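Local coordinates for protein probable transcriptional regulator (Rhodococcus jostii, PDB 3ON2) that is probably a TetR-family transcriptional regulator that binds cis-regulatory DNA through an N-terminal helix-turn-helix, its physiological function being unknown, at residues A[146-160]-A[186-198]. Residues are numbered along the deposited sequence; the frame is centred on the assembly and turned at random.
Sequences GDIGPGDASRIALVA and TAASDTFWRGLAQ
A single beta bridge between Ile148 and Ala197 ties the loop ahead of helix 153-172 to the C-terminal end of helix 181-196. Two nearly straight backbone bonds define it: Gln198 N donates to Asp147 O at 3.1 Å, and Gly149 N to Leu196 O at 3.0 Å. The Gln198 side chain, extended beyond CG, reaches across the loop, and its NE2 makes a short but bent, weak bond to Ile148 O (120°).

Beside the bridge, Ile148 CG2 sits over one face of Trp193, 4.0 Å from the centroid of the six-membered ring and 25° off its normal, a CH-pi contact. Asp147 CB meets the edge of the same indole, and Phe90 packs edge-to-face against it. Trp193 CG lies anti to the backbone N (chi1 177°), which swings the ring toward the loop.

Farther along the two helices, away from the bridge, their segments run nearly antiparallel, the axes 11.9 Å apart at closest approach, and Phe192 spans this separation. Its CZ is 3.6 Å from Ala160 CB, while Ile156 O lies at the ring edge near its plane; Val159 CG1 approaches CE1 obliquely at 3.8 Å. Leu196 CD1 lies over one face, offset toward the rim, and also touches Ile156 CG2. Replacing Phe192 by alanine would remove this ring and is likely to open a gap between the helices, leaving Ile156, Val159 and Ala160 without their aromatic partner. Ala160 also lies beside a bound polyether, probably from the crystallisation liquor, which may mark the ligand pocket; the contact joins the last two helices of a TetR-type all-helical C-terminal domain.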
loop_
_atom_site.group_PDB
_atom_site.type_symbol
_atom_site.label_atom_id
_atom_site.label_comp_id
_atom_site.label_asym_id
_atom_site.label_seq_id
_atom_site.Cartn_x
_atom_site.Cartn_y
_atom_site.Cartn_z
ATOM N N GLY A 146 -18.643 -20.689 -0.130
ATOM C CA GLY A 146 -18.559 -21.819 0.793
ATOM C C GLY A 146 -17.179 -22.440 0.922
ATOM O O GLY A 146 -17.055 -23.580 1.374
ATOM N N ASP A 147 -16.137 -21.700 0.531
ATOM C CA ASP A 147 -14.749 -22.207 0.599
ATOM C C ASP A 147 -14.189 -22.122 2.018
ATOM O O ASP A 147 -13.387 -22.962 2.443
ATOM C CB ASP A 147 -13.824 -21.463 -0.383
ATOM C CG ASP A 147 -13.879 -22.031 -1.809
ATOM O OD1 ASP A 147 -14.617 -23.013 -2.048
ATOM O OD2 ASP A 147 -13.175 -21.498 -2.706
ATOM N N ILE A 148 -14.616 -21.099 2.746
ATOM C CA ILE A 148 -14.188 -20.928 4.120
ATOM C C ILE A 148 -15.382 -20.888 5.068
ATOM O O ILE A 148 -16.515 -20.669 4.638
ATOM C CB ILE A 148 -13.264 -19.674 4.313
ATOM C CG1 ILE A 148 -13.972 -18.369 3.911
ATOM C CG2 ILE A 148 -11.942 -19.855 3.564
ATOM C CD1 ILE A 148 -13.219 -17.080 4.341
ATOM N N GLY A 149 -15.113 -21.075 6.353
ATOM C CA GLY A 149 -16.151 -21.090 7.386
ATOM C C GLY A 149 -16.684 -19.726 7.780
ATOM O O GLY A 149 -16.162 -18.697 7.347
ATOM N N PRO A 150 -17.733 -19.710 8.615
ATOM C CA PRO A 150 -18.463 -18.488 8.998
ATOM C C PRO A 150 -17.629 -17.573 9.875
ATOM O O PRO A 150 -16.616 -18.001 10.439
ATOM C CB PRO A 150 -19.641 -19.028 9.829
ATOM C CG PRO A 150 -19.705 -20.511 9.501
ATOM C CD PRO A 150 -18.281 -20.907 9.283
ATOM N N GLY A 151 -18.051 -16.325 10.002
ATOM C CA GLY A 151 -17.299 -15.381 10.797
ATOM C C GLY A 151 -17.250 -13.987 10.225
ATOM O O GLY A 151 -17.522 -13.782 9.054
ATOM N N ASP A 152 -16.900 -13.031 11.075
ATOM C CA ASP A 152 -16.830 -11.635 10.674
ATOM C C ASP A 152 -15.711 -11.428 9.666
ATOM O O ASP A 152 -14.528 -11.502 10.004
ATOM C CB ASP A 152 -16.643 -10.747 11.901
ATOM C CG ASP A 152 -16.615 -9.289 11.557
ATOM O OD1 ASP A 152 -16.470 -8.964 10.366
ATOM O OD2 ASP A 152 -16.741 -8.460 12.473
ATOM N N ALA A 153 -16.093 -11.159 8.423
ATOM C CA ALA A 153 -15.124 -11.050 7.344
ATOM C C ALA A 153 -14.100 -9.939 7.592
ATOM O O ALA A 153 -12.977 -10.014 7.094
ATOM C CB ALA A 153 -15.825 -10.863 5.981
ATOM N N SER A 154 -14.480 -8.906 8.338
ATOM C CA SER A 154 -13.537 -7.806 8.593
ATOM C C SER A 154 -12.474 -8.187 9.635
ATOM O O SER A 154 -11.330 -7.732 9.550
ATOM C CB SER A 154 -14.255 -6.476 8.897
ATOM O OG SER A 154 -14.750 -6.458 10.213
ATOM N N ARG A 155 -12.827 -9.045 10.591
ATOM C CA ARG A 155 -11.834 -9.607 11.518
ATOM C C ARG A 155 -10.893 -10.591 10.800
ATOM O O ARG A 155 -9.674 -10.624 11.096
ATOM C CB ARG A 155 -12.489 -10.301 12.732
ATOM C CG ARG A 155 -13.158 -9.346 13.718
ATOM C CD ARG A 155 -12.172 -8.315 14.283
ATOM N NE ARG A 155 -12.907 -7.255 14.982
ATOM C CZ ARG A 155 -13.244 -7.295 16.265
ATOM N NH1 ARG A 155 -12.889 -8.339 17.018
ATOM N NH2 ARG A 155 -13.919 -6.283 16.805
ATOM N N ILE A 156 -11.454 -11.382 9.877
ATOM C CA ILE A 156 -10.670 -12.330 9.072
ATOM C C ILE A 156 -9.664 -11.543 8.235
ATOM O O ILE A 156 -8.459 -11.843 8.226
ATOM C CB ILE A 156 -11.576 -13.224 8.194
ATOM C CG1 ILE A 156 -12.416 -14.158 9.083
ATOM C CG2 ILE A 156 -10.746 -14.053 7.181
ATOM C CD1 ILE A 156 -13.554 -14.954 8.305
ATOM N N ALA A 157 -10.155 -10.518 7.556
ATOM C CA ALA A 157 -9.297 -9.656 6.755
ATOM C C ALA A 157 -8.212 -8.989 7.607
ATOM O O ALA A 157 -7.070 -8.849 7.158
ATOM C CB ALA A 157 -10.145 -8.620 6.025
ATOM N N LEU A 158 -8.572 -8.582 8.826
ATOM C CA LEU A 158 -7.655 -7.930 9.740
ATOM C C LEU A 158 -6.530 -8.876 10.200
ATOM O O LEU A 158 -5.357 -8.464 10.288
ATOM C CB LEU A 158 -8.416 -7.344 10.946
ATOM C CG LEU A 158 -7.593 -6.437 11.869
ATOM C CD1 LEU A 158 -6.983 -5.297 11.077
ATOM C CD2 LEU A 158 -8.444 -5.927 13.048
ATOM N N VAL A 159 -6.872 -10.138 10.467
ATOM C CA VAL A 159 -5.849 -11.116 10.828
ATOM C C VAL A 159 -4.894 -11.319 9.647
ATOM O O VAL A 159 -3.670 -11.364 9.839
ATOM C CB VAL A 159 -6.439 -12.458 11.327
ATOM C CG1 VAL A 159 -5.350 -13.540 11.400
ATOM C CG2 VAL A 159 -7.076 -12.252 12.712
ATOM N N ALA A 160 -5.449 -11.388 8.433
ATOM C CA ALA A 160 -4.615 -11.508 7.225
ATOM C C ALA A 160 -3.656 -10.313 7.061
ATOM O O ALA A 160 -2.467 -10.491 6.753
ATOM C CB ALA A 160 -5.496 -11.678 5.961
ATOM N N THR A 186 4.267 -17.807 1.666
ATOM C CA THR A 186 3.538 -19.027 1.246
ATOM C C THR A 186 3.153 -19.890 2.426
ATOM O O THR A 186 2.007 -20.337 2.503
ATOM C CB THR A 186 4.343 -19.858 0.213
ATOM O OG1 THR A 186 4.556 -19.041 -0.937
ATOM C CG2 THR A 186 3.551 -21.074 -0.241
ATOM N N ALA A 187 4.078 -20.072 3.381
ATOM C CA ALA A 187 3.758 -20.880 4.554
ATOM C C ALA A 187 2.632 -20.204 5.349
ATOM O O ALA A 187 1.684 -20.869 5.789
ATOM C CB ALA A 187 4.990 -21.090 5.431
ATOM N N ALA A 188 2.725 -18.888 5.516
ATOM C CA ALA A 188 1.684 -18.130 6.226
ATOM C C ALA A 188 0.316 -18.217 5.498
ATOM O O ALA A 188 -0.739 -18.374 6.143
ATOM C CB ALA A 188 2.114 -16.656 6.404
ATOM N N SER A 189 0.336 -18.117 4.173
ATOM C CA SER A 189 -0.898 -18.280 3.354
ATOM C C SER A 189 -1.539 -19.646 3.459
ATOM O O SER A 189 -2.767 -19.724 3.600
ATOM C CB SER A 189 -0.682 -17.937 1.860
ATOM O OG SER A 189 -0.405 -16.551 1.703
ATOM N N ASP A 190 -0.733 -20.712 3.375
ATOM C CA ASP A 190 -1.247 -22.086 3.527
ATOM C C ASP A 190 -1.845 -22.332 4.916
ATOM O O ASP A 190 -2.902 -22.953 5.051
ATOM C CB ASP A 190 -0.152 -23.121 3.246
ATOM C CG ASP A 190 0.294 -23.133 1.778
ATOM O OD1 ASP A 190 -0.439 -22.582 0.906
ATOM O OD2 ASP A 190 1.387 -23.711 1.494
ATOM N N THR A 191 -1.175 -21.835 5.953
ATOM C CA THR A 191 -1.632 -22.069 7.314
ATOM C C THR A 191 -2.928 -21.278 7.574
ATOM O O THR A 191 -3.874 -21.805 8.166
ATOM C CB THR A 191 -0.519 -21.702 8.323
ATOM O OG1 THR A 191 0.652 -22.491 8.031
ATOM C CG2 THR A 191 -0.953 -21.984 9.731
ATOM N N PHE A 192 -2.952 -20.021 7.135
ATOM C CA PHE A 192 -4.146 -19.176 7.189
ATOM C C PHE A 192 -5.306 -19.864 6.456
ATOM O O PHE A 192 -6.393 -20.021 7.011
ATOM C CB PHE A 192 -3.838 -17.808 6.545
ATOM C CG PHE A 192 -4.926 -16.754 6.740
ATOM C CD1 PHE A 192 -5.269 -16.300 8.009
ATOM C CD2 PHE A 192 -5.580 -16.206 5.640
ATOM C CE1 PHE A 192 -6.261 -15.305 8.172
ATOM C CE2 PHE A 192 -6.556 -15.217 5.797
ATOM C CZ PHE A 192 -6.891 -14.771 7.071
ATOM N N TRP A 193 -5.063 -20.311 5.230
ATOM C CA TRP A 193 -6.147 -20.915 4.425
ATOM C C TRP A 193 -6.718 -22.131 5.169
ATOM O O TRP A 193 -7.949 -22.262 5.337
ATOM C CB TRP A 193 -5.669 -21.303 3.005
ATOM C CG TRP A 193 -6.770 -21.976 2.268
ATOM C CD1 TRP A 193 -6.974 -23.336 2.138
ATOM C CD2 TRP A 193 -7.889 -21.342 1.645
ATOM N NE1 TRP A 193 -8.141 -23.569 1.443
ATOM C CE2 TRP A 193 -8.725 -22.369 1.134
ATOM C CE3 TRP A 193 -8.272 -20.004 1.468
ATOM C CZ2 TRP A 193 -9.915 -22.097 0.432
ATOM C CZ3 TRP A 193 -9.468 -19.737 0.777
ATOM C CH2 TRP A 193 -10.260 -20.785 0.257
ATOM N N ARG A 194 -5.827 -23.003 5.637
ATOM C CA ARG A 194 -6.228 -24.190 6.417
ATOM C C ARG A 194 -7.017 -23.856 7.682
ATOM O O ARG A 194 -7.992 -24.553 8.028
ATOM C CB ARG A 194 -5.015 -25.042 6.793
ATOM C CG ARG A 194 -4.440 -25.866 5.659
ATOM C CD ARG A 194 -3.257 -26.716 6.196
ATOM N NE ARG A 194 -2.057 -26.574 5.387
ATOM C CZ ARG A 194 -0.862 -26.185 5.845
ATOM N NH1 ARG A 194 -0.667 -25.901 7.135
ATOM N NH2 ARG A 194 0.152 -26.096 5.004
ATOM N N GLY A 195 -6.612 -22.794 8.368
ATOM C CA GLY A 195 -7.289 -22.380 9.600
ATOM C C GLY A 195 -8.678 -21.806 9.358
ATOM O O GLY A 195 -9.511 -21.785 10.267
ATOM N N LEU A 196 -8.927 -21.332 8.136
ATOM C CA LEU A 196 -10.252 -20.825 7.785
ATOM C C LEU A 196 -11.102 -21.827 7.030
ATOM O O LEU A 196 -12.314 -21.740 7.114
ATOM C CB LEU A 196 -10.176 -19.562 6.938
ATOM C CG LEU A 196 -9.329 -18.390 7.431
ATOM C CD1 LEU A 196 -9.154 -17.455 6.259
ATOM C CD2 LEU A 196 -9.957 -17.663 8.655
ATOM N N ALA A 197 -10.471 -22.744 6.296
ATOM C CA ALA A 197 -11.141 -23.567 5.275
ATOM C C ALA A 197 -12.245 -24.459 5.841
ATOM O O ALA A 197 -12.175 -24.887 6.997
ATOM C CB ALA A 197 -10.112 -24.421 4.490
ATOM N N GLN A 198 -13.265 -24.711 5.015
ATOM C CA GLN A 198 -14.343 -25.648 5.344
ATOM C C GLN A 198 -13.980 -27.036 4.811
ATOM O O GLN A 198 -13.438 -27.164 3.705
ATOM C CB GLN A 198 -15.669 -25.192 4.723
ATOM C CG GLN A 198 -16.520 -24.264 5.574
ATOM C CD GLN A 198 -17.864 -23.937 4.909
ATOM O OE1 GLN A 198 -18.472 -24.788 4.256
ATOM N NE2 GLN A 198 -18.323 -22.697 5.070
HETATM O O HOH W 1 -13.567 -18.763 8.412
#